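Local coordinates for putative phenazine biosynthesis PhzC/PhzF protein (Clostridium difficile, PDB 4DUN) that belongs to the PhzF family and probably acts as an isomerase, though its substrate is not established, at residues 124-136 / 160-173. Sequence-based numbering, arbitrary orientation.
Sequences IELSPQQANLIGC and YKPNYAQLRKLTDW
Leu133 reaches from the short helix 128-133 toward helix 164-167 and the type I turn from Leu167 to Leu170. Its CB touches Leu170 CD2 and Gln166 O, and CG continues past the same carbonyl. At the tip, Leu133 CD1 lies 3.8 Å from Lys169 CB and 3.9 Å from Leu170 CD2, while CD2 meets Lys169 CD and the amide end of Gln166. The Leu133 and Leu170 side chains run antiparallel past each other; the other branch of Leu170, CD1, touches Ile134 CG2 at 3.8 Å. Both short helices pack on strands 147-150 and 176-181, Ile134 on Leu147 and Leu149, Leu167 and Leu170 on Ile176, away from the predicted active site.

At one end, the Tyr160 hydroxyl donates to the carbonyl oxygen of Ile134 (OH to O 2.6 Å), 29° out of the carbonyl plane. With CG anti to the backbone N (chi1 -170°), Tyr160 carries its ring to this carbonyl and to Cys136 SG. At the other end, Ile124 CD1 packs on Trp173 CZ2 at 3.6 Å. Gln130 NE2 lies 3.6 Å from Trp173 CH2, amide and indole planes 47° apart. Ser127 N donates to Gln130 OE1 and Gln130 N to Ser127 OG, a capping box that holds the amide; a water joins NE2 to Asp172 OD2. Trp173 NE1 bonds to Ser143.

An apolar middle thus lies between polar ends, one water-mediated, the other the single direct hydrogen bond, which takes up Ile134 O beside buried Tyr160.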
ATOM      1  N   ILE A 124      33.747   0.994 -14.374  1.00 21.94           N
ATOM      2  CA  ILE A 124      34.121   2.384 -14.089  1.00 22.93           C
ATOM      3  C   ILE A 124      34.877   2.451 -12.757  1.00 29.64           C
ATOM      4  O   ILE A 124      34.903   1.479 -11.998  1.00 29.67           O
ATOM      5  CB  ILE A 124      32.907   3.366 -14.084  1.00 25.67           C
ATOM      6  CG1 ILE A 124      31.848   2.982 -12.998  1.00 25.87           C
ATOM      7  CG2 ILE A 124      32.287   3.527 -15.485  1.00 26.46           C
ATOM      8  CD1 ILE A 124      30.882   4.109 -12.551  1.00 29.29           C
ATOM      9  N   GLU A 125      35.456   3.612 -12.480  1.00 29.45           N
ATOM     10  CA  GLU A 125      36.113   3.934 -11.227  1.00 31.08           C
ATOM     11  C   GLU A 125      35.305   5.032 -10.572  1.00 36.82           C
ATOM     12  O   GLU A 125      35.099   6.080 -11.186  1.00 38.93           O
ATOM     13  CB  GLU A 125      37.567   4.374 -11.454  1.00 33.65           C
ATOM     14  CG  GLU A 125      38.540   3.226 -11.634  1.00 42.50           C
ATOM     15  CD  GLU A 125      39.874   3.595 -12.254  1.00 59.58           C
ATOM     16  OE1 GLU A 125      40.572   2.666 -12.724  1.00 56.84           O
ATOM     17  OE2 GLU A 125      40.214   4.802 -12.294  1.00 40.22           O
ATOM     18  N   LEU A 126      34.803   4.790  -9.358  1.00 31.55           N
ATOM     19  CA  LEU A 126      34.052   5.816  -8.638  1.00 31.20           C
ATOM     20  C   LEU A 126      35.001   6.840  -8.051  1.00 37.30           C
ATOM     21  O   LEU A 126      36.092   6.478  -7.604  1.00 37.20           O
ATOM     22  CB  LEU A 126      33.213   5.213  -7.499  1.00 30.22           C
ATOM     23  CG  LEU A 126      32.097   4.251  -7.874  1.00 32.86           C
ATOM     24  CD1 LEU A 126      31.480   3.673  -6.639  1.00 32.67           C
ATOM     25  CD2 LEU A 126      31.013   4.934  -8.708  1.00 34.10           C
ATOM     26  N   SER A 127      34.558   8.106  -7.992  1.00 35.85           N
ATOM     27  CA  SER A 127      35.296   9.194  -7.356  1.00 37.58           C
ATOM     28  C   SER A 127      35.325   8.948  -5.837  1.00 43.44           C
ATOM     29  O   SER A 127      34.414   8.275  -5.340  1.00 41.37           O
ATOM     30  CB  SER A 127      34.623  10.531  -7.662  1.00 41.81           C
ATOM     31  OG  SER A 127      33.342  10.597  -7.053  1.00 48.49           O
ATOM     32  N   PRO A 128      36.300   9.495  -5.068  1.00 42.66           N
ATOM     33  CA  PRO A 128      36.291   9.270  -3.608  1.00 43.31           C
ATOM     34  C   PRO A 128      34.943   9.597  -2.939  1.00 46.97           C
ATOM     35  O   PRO A 128      34.544   8.862  -2.032  1.00 46.82           O
ATOM     36  CB  PRO A 128      37.404  10.192  -3.109  1.00 47.21           C
ATOM     37  CG  PRO A 128      38.350  10.270  -4.261  1.00 51.29           C
ATOM     38  CD  PRO A 128      37.473  10.300  -5.476  1.00 45.35           C
ATOM     39  N   GLN A 129      34.221  10.648  -3.413  1.00 42.53           N
ATOM     40  CA  GLN A 129      32.909  11.051  -2.878  1.00 42.36           C
ATOM     41  C   GLN A 129      31.830  10.005  -3.180  1.00 43.76           C
ATOM     42  O   GLN A 129      31.027   9.692  -2.296  1.00 42.53           O
ATOM     43  CB  GLN A 129      32.474  12.414  -3.431  1.00 44.71           C
ATOM     44  CG  GLN A 129      33.038  13.593  -2.648  1.00 74.24           C
ATOM     45  CD  GLN A 129      32.753  14.909  -3.328  1.00101.92           C
ATOM     46  OE1 GLN A 129      33.378  15.267  -4.333  1.00 98.70           O
ATOM     47  NE2 GLN A 129      31.809  15.666  -2.785  1.00 96.79           N
ATOM     48  N   GLN A 130      31.805   9.473  -4.428  1.00 39.85           N
ATOM     49  CA  GLN A 130      30.848   8.437  -4.835  1.00 36.68           C
ATOM     50  C   GLN A 130      31.098   7.147  -4.071  1.00 39.21           C
ATOM     51  O   GLN A 130      30.138   6.498  -3.667  1.00 38.69           O
ATOM     52  CB  GLN A 130      30.911   8.176  -6.348  1.00 36.61           C
ATOM     53  CG  GLN A 130      30.200   9.236  -7.185  1.00 32.96           C
ATOM     54  CD  GLN A 130      30.504   9.129  -8.653  1.00 45.10           C
ATOM     55  OE1 GLN A 130      31.583   8.677  -9.068  1.00 43.57           O
ATOM     56  NE2 GLN A 130      29.561   9.568  -9.476  1.00 36.70           N
ATOM     57  N   ALA A 131      32.383   6.794  -3.832  1.00 35.93           N
ATOM     58  CA  ALA A 131      32.774   5.589  -3.081  1.00 34.90           C
ATOM     59  C   ALA A 131      32.275   5.637  -1.632  1.00 39.32           C
ATOM     60  O   ALA A 131      32.067   4.585  -1.024  1.00 38.39           O
ATOM     61  CB  ALA A 131      34.287   5.419  -3.103  1.00 36.28           C
ATOM     62  N   ASN A 132      32.112   6.854  -1.076  1.00 37.00           N
ATOM     63  CA  ASN A 132      31.597   7.051   0.274  1.00 37.99           C
ATOM     64  C   ASN A 132      30.054   7.024   0.291  1.00 40.37           C
ATOM     65  O   ASN A 132      29.473   6.869   1.360  1.00 41.71           O
ATOM     66  CB  ASN A 132      32.133   8.355   0.875  1.00 43.69           C
ATOM     67  CG  ASN A 132      33.592   8.285   1.305  1.00 70.94           C
ATOM     68  OD1 ASN A 132      34.193   7.206   1.432  1.00 61.98           O
ATOM     69  ND2 ASN A 132      34.191   9.444   1.570  1.00 65.81           N
ATOM     70  N   LEU A 133      29.389   7.161  -0.874  1.00 34.14           N
ATOM     71  CA  LEU A 133      27.921   7.155  -0.918  1.00 33.01           C
ATOM     72  C   LEU A 133      27.319   5.751  -1.107  1.00 33.44           C
ATOM     73  O   LEU A 133      26.144   5.556  -0.786  1.00 31.86           O
ATOM     74  CB  LEU A 133      27.390   8.069  -2.039  1.00 33.10           C
ATOM     75  CG  LEU A 133      27.753   9.565  -1.950  1.00 39.85           C
ATOM     76  CD1 LEU A 133      27.461  10.260  -3.264  1.00 39.50           C
ATOM     77  CD2 LEU A 133      27.074  10.251  -0.764  1.00 43.32           C
ATOM     78  N   ILE A 134      28.103   4.791  -1.633  1.00 28.77           N
ATOM     79  CA  ILE A 134      27.598   3.442  -1.944  1.00 25.85           C
ATOM     80  C   ILE A 134      27.394   2.538  -0.709  1.00 29.93           C
ATOM     81  O   ILE A 134      26.660   1.550  -0.811  1.00 29.03           O
ATOM     82  CB  ILE A 134      28.442   2.724  -3.028  1.00 27.35           C
ATOM     83  CG1 ILE A 134      29.935   2.608  -2.624  1.00 28.00           C
ATOM     84  CG2 ILE A 134      28.239   3.404  -4.406  1.00 27.94           C
ATOM     85  CD1 ILE A 134      30.736   1.684  -3.521  1.00 28.16           C
ATOM     86  N   GLY A 135      28.017   2.876   0.421  1.00 29.01           N
ATOM     87  CA  GLY A 135      27.850   2.153   1.677  1.00 29.53           C
ATOM     88  C   GLY A 135      28.341   0.720   1.697  1.00 31.74           C
ATOM     89  O   GLY A 135      27.733  -0.132   2.351  1.00 30.49           O
ATOM     90  N   CYS A 136      29.423   0.442   0.945  1.00 28.13           N
ATOM     91  CA  CYS A 136      30.072  -0.869   0.858  1.00 26.56           C
ATOM     92  C   CYS A 136      31.394  -0.704   0.128  1.00 29.77           C
ATOM     93  O   CYS A 136      31.663   0.371  -0.415  1.00 28.51           O
ATOM     94  CB  CYS A 136      29.168  -1.899   0.166  1.00 24.74           C
ATOM     95  SG  CYS A 136      28.811  -1.522  -1.571  1.00 27.19           S
ATOM     96  N   TYR A 160      23.731  -6.379   3.099  1.00 21.98           N
ATOM     97  CA  TYR A 160      23.621  -4.972   2.745  1.00 22.16           C
ATOM     98  C   TYR A 160      22.321  -4.347   3.253  1.00 26.34           C
ATOM     99  O   TYR A 160      21.256  -4.941   3.135  1.00 25.89           O
ATOM    100  CB  TYR A 160      23.730  -4.826   1.230  1.00 21.48           C
ATOM    101  CG  TYR A 160      23.870  -3.402   0.746  1.00 23.36           C
ATOM    102  CD1 TYR A 160      22.752  -2.661   0.364  1.00 25.02           C
ATOM    103  CD2 TYR A 160      25.126  -2.824   0.579  1.00 23.99           C
ATOM    104  CE1 TYR A 160      22.877  -1.347  -0.092  1.00 25.09           C
ATOM    105  CE2 TYR A 160      25.265  -1.532   0.077  1.00 25.56           C
ATOM    106  CZ  TYR A 160      24.137  -0.797  -0.260  1.00 28.10           C
ATOM    107  OH  TYR A 160      24.271   0.469  -0.766  1.00 24.89           O
ATOM    108  N   LYS A 161      22.439  -3.151   3.849  1.00 24.55           N
ATOM    109  CA  LYS A 161      21.324  -2.380   4.372  1.00 24.40           C
ATOM    110  C   LYS A 161      21.412  -1.015   3.736  1.00 29.25           C
ATOM    111  O   LYS A 161      22.391  -0.284   3.962  1.00 30.38           O
ATOM    112  CB  LYS A 161      21.324  -2.313   5.920  1.00 28.27           C
ATOM    113  CG  LYS A 161      21.350  -3.669   6.625  1.00 40.72           C
ATOM    114  CD  LYS A 161      20.039  -4.452   6.497  1.00 54.08           C
ATOM    115  CE  LYS A 161      20.144  -5.847   7.076  1.00 68.51           C
ATOM    116  NZ  LYS A 161      20.801  -6.797   6.135  1.00 76.14           N
ATOM    117  N   PRO A 162      20.453  -0.692   2.849  1.00 24.14           N
ATOM    118  CA  PRO A 162      20.548   0.580   2.123  1.00 24.39           C
ATOM    119  C   PRO A 162      20.327   1.807   2.997  1.00 30.15           C
ATOM    120  O   PRO A 162      19.507   1.801   3.924  1.00 30.54           O
ATOM    121  CB  PRO A 162      19.448   0.464   1.056  1.00 25.09           C
ATOM    122  CG  PRO A 162      18.441  -0.479   1.665  1.00 29.43           C
ATOM    123  CD  PRO A 162      19.260  -1.470   2.445  1.00 24.54           C
ATOM    124  N   ASN A 163      21.089   2.862   2.686  1.00 28.77           N
ATOM    125  CA  ASN A 163      20.969   4.193   3.268  1.00 30.52           C
ATOM    126  C   ASN A 163      20.449   5.042   2.124  1.00 32.83           C
ATOM    127  O   ASN A 163      21.243   5.480   1.289  1.00 31.53           O
ATOM    128  CB  ASN A 163      22.321   4.673   3.823  1.00 31.26           C
ATOM    129  CG  ASN A 163      22.267   6.020   4.510  1.00 45.51           C
ATOM    130  OD1 ASN A 163      21.600   6.968   4.071  1.00 37.33           O
ATOM    131  ND2 ASN A 163      23.046   6.167   5.564  1.00 38.60           N
ATOM    132  N   TYR A 164      19.114   5.186   2.005  1.00 29.90           N
ATOM    133  CA  TYR A 164      18.539   5.856   0.828  1.00 29.76           C
ATOM    134  C   TYR A 164      18.936   7.315   0.684  1.00 34.47           C
ATOM    135  O   TYR A 164      19.071   7.764  -0.455  1.00 32.85           O
ATOM    136  CB  TYR A 164      17.021   5.707   0.753  1.00 31.19           C
ATOM    137  CG  TYR A 164      16.593   4.272   0.560  1.00 30.13           C
ATOM    138  CD1 TYR A 164      16.895   3.585  -0.616  1.00 29.63           C
ATOM    139  CD2 TYR A 164      15.960   3.571   1.581  1.00 31.29           C
ATOM    140  CE1 TYR A 164      16.522   2.253  -0.792  1.00 27.50           C
ATOM    141  CE2 TYR A 164      15.583   2.239   1.417  1.00 30.39           C
ATOM    142  CZ  TYR A 164      15.860   1.587   0.227  1.00 32.94           C
ATOM    143  OH  TYR A 164      15.509   0.269   0.073  1.00 31.38           O
ATOM    144  N   ALA A 165      19.180   8.028   1.802  1.00 34.84           N
ATOM    145  CA  ALA A 165      19.606   9.434   1.783  1.00 38.44           C
ATOM    146  C   ALA A 165      20.946   9.567   1.048  1.00 42.05           C
ATOM    147  O   ALA A 165      21.096  10.453   0.207  1.00 42.87           O
ATOM    148  CB  ALA A 165      19.717   9.980   3.202  1.00 41.51           C
ATOM    149  N   GLN A 166      21.883   8.648   1.326  1.00 37.06           N
ATOM    150  CA  GLN A 166      23.199   8.618   0.689  1.00 36.62           C
ATOM    151  C   GLN A 166      23.090   8.173  -0.781  1.00 38.41           C
ATOM    152  O   GLN A 166      23.691   8.806  -1.649  1.00 38.86           O
ATOM    153  CB  GLN A 166      24.168   7.706   1.468  1.00 37.11           C
ATOM    154  CG  GLN A 166      24.565   8.240   2.852  1.00 41.28           C
ATOM    155  CD  GLN A 166      25.512   9.411   2.774  1.00 61.94           C
ATOM    156  OE1 GLN A 166      25.112  10.548   2.504  1.00 55.23           O
ATOM    157  NE2 GLN A 166      26.790   9.161   3.027  1.00 58.63           N
ATOM    158  N   LEU A 167      22.295   7.119  -1.060  1.00 32.14           N
ATOM    159  CA  LEU A 167      22.107   6.593  -2.414  1.00 28.97           C
ATOM    160  C   LEU A 167      21.424   7.620  -3.342  1.00 31.91           C
ATOM    161  O   LEU A 167      21.757   7.672  -4.525  1.00 31.30           O
ATOM    162  CB  LEU A 167      21.330   5.264  -2.391  1.00 27.29           C
ATOM    163  CG  LEU A 167      22.017   4.068  -1.680  1.00 30.01           C
ATOM    164  CD1 LEU A 167      21.113   2.841  -1.705  1.00 28.49           C
ATOM    165  CD2 LEU A 167      23.392   3.749  -2.286  1.00 30.56           C
ATOM    166  N   ARG A 168      20.541   8.484  -2.802  1.00 29.92           N
ATOM    167  CA  ARG A 168      19.889   9.533  -3.595  1.00 31.94           C
ATOM    168  C   ARG A 168      20.903  10.544  -4.165  1.00 38.68           C
ATOM    169  O   ARG A 168      20.604  11.211  -5.157  1.00 40.88           O
ATOM    170  CB  ARG A 168      18.847  10.276  -2.757  1.00 36.08           C
ATOM    171  CG  ARG A 168      17.486   9.632  -2.801  1.00 39.36           C
ATOM    172  CD  ARG A 168      16.396  10.515  -2.215  1.00 39.85           C
ATOM    173  NE  ARG A 168      16.530  10.707  -0.769  1.00 44.49           N
ATOM    174  CZ  ARG A 168      16.080   9.867   0.160  1.00 57.78           C
ATOM    175  NH1 ARG A 168      15.493   8.729  -0.191  1.00 44.94           N
ATOM    176  NH2 ARG A 168      16.216  10.157   1.447  1.00 46.99           N
ATOM    177  N   LYS A 169      22.093  10.652  -3.540  1.00 35.07           N
ATOM    178  CA  LYS A 169      23.153  11.572  -3.958  1.00 36.56           C
ATOM    179  C   LYS A 169      23.927  11.036  -5.181  1.00 41.23           C
ATOM    180  O   LYS A 169      24.675  11.802  -5.794  1.00 43.27           O
ATOM    181  CB  LYS A 169      24.108  11.886  -2.788  1.00 38.86           C
ATOM    182  CG  LYS A 169      23.458  12.718  -1.684  1.00 50.89           C
ATOM    183  CD  LYS A 169      24.378  12.894  -0.482  1.00 55.88           C
ATOM    184  CE  LYS A 169      23.641  13.444   0.711  1.00 68.44           C
ATOM    185  NZ  LYS A 169      24.529  13.553   1.899  1.00 79.47           N
ATOM    186  N   LEU A 170      23.714   9.749  -5.565  1.00 35.88           N
ATOM    187  CA  LEU A 170      24.319   9.133  -6.751  1.00 34.72           C
ATOM    188  C   LEU A 170      23.377   9.363  -7.953  1.00 41.37           C
ATOM    189  O   LEU A 170      22.784   8.414  -8.491  1.00 39.44           O
ATOM    190  CB  LEU A 170      24.587   7.623  -6.523  1.00 31.67           C
ATOM    191  CG  LEU A 170      25.563   7.250  -5.407  1.00 34.84           C
ATOM    192  CD1 LEU A 170      25.310   5.842  -4.936  1.00 32.15           C
ATOM    193  CD2 LEU A 170      27.019   7.412  -5.850  1.00 36.52           C
ATOM    194  N   THR A 171      23.239  10.649  -8.348  1.00 41.14           N
ATOM    195  CA  THR A 171      22.333  11.159  -9.387  1.00 41.94           C
ATOM    196  C   THR A 171      22.639  10.685 -10.819  1.00 44.83           C
ATOM    197  O   THR A 171      21.779  10.831 -11.690  1.00 45.01           O
ATOM    198  CB  THR A 171      22.317  12.700  -9.361  1.00 51.67           C
ATOM    199  OG1 THR A 171      23.657  13.201  -9.441  1.00 50.96           O
ATOM    200  CG2 THR A 171      21.611  13.260  -8.123  1.00 52.21           C
ATOM    201  N   ASP A 172      23.825  10.111 -11.068  1.00 40.46           N
ATOM    202  CA  ASP A 172      24.203   9.623 -12.399  1.00 39.68           C
ATOM    203  C   ASP A 172      23.452   8.341 -12.810  1.00 40.00           C
ATOM    204  O   ASP A 172      23.472   8.003 -13.990  1.00 39.79           O
ATOM    205  CB  ASP A 172      25.718   9.363 -12.465  1.00 41.23           C
ATOM    206  CG  ASP A 172      26.537  10.398 -13.207  1.00 51.86           C
ATOM    207  OD1 ASP A 172      25.998  11.500 -13.490  1.00 51.15           O
ATOM    208  OD2 ASP A 172      27.727  10.120 -13.488  1.00 59.16           O
ATOM    209  N   TRP A 173      22.791   7.644 -11.857  1.00 34.42           N
ATOM    210  CA  TRP A 173      22.115   6.367 -12.118  1.00 31.78           C
ATOM    211  C   TRP A 173      20.663   6.344 -11.613  1.00 36.16           C
ATOM    212  O   TRP A 173      20.329   7.075 -10.681  1.00 37.43           O
ATOM    213  CB  TRP A 173      22.925   5.212 -11.485  1.00 28.23           C
ATOM    214  CG  TRP A 173      24.315   5.129 -12.050  1.00 29.71           C
ATOM    215  CD1 TRP A 173      24.679   4.584 -13.248  1.00 32.47           C
ATOM    216  CD2 TRP A 173      25.491   5.765 -11.525  1.00 30.75           C
ATOM    217  NE1 TRP A 173      26.023   4.777 -13.468  1.00 32.71           N
ATOM    218  CE2 TRP A 173      26.543   5.517 -12.436  1.00 35.01           C
ATOM    219  CE3 TRP A 173      25.771   6.479 -10.345  1.00 33.14           C
ATOM    220  CZ2 TRP A 173      27.846   5.983 -12.220  1.00 35.99           C
ATOM    221  CZ3 TRP A 173      27.064   6.933 -10.126  1.00 36.20           C
ATOM    222  CH2 TRP A 173      28.088   6.678 -11.051  1.00 37.59           C
TER
HETATM  223  O   HOH W   1      30.116   8.829 -12.630  1.00 55.84           O
HETATM  224  O   HOH W   2      25.103   0.730   3.229  1.00 40.88           O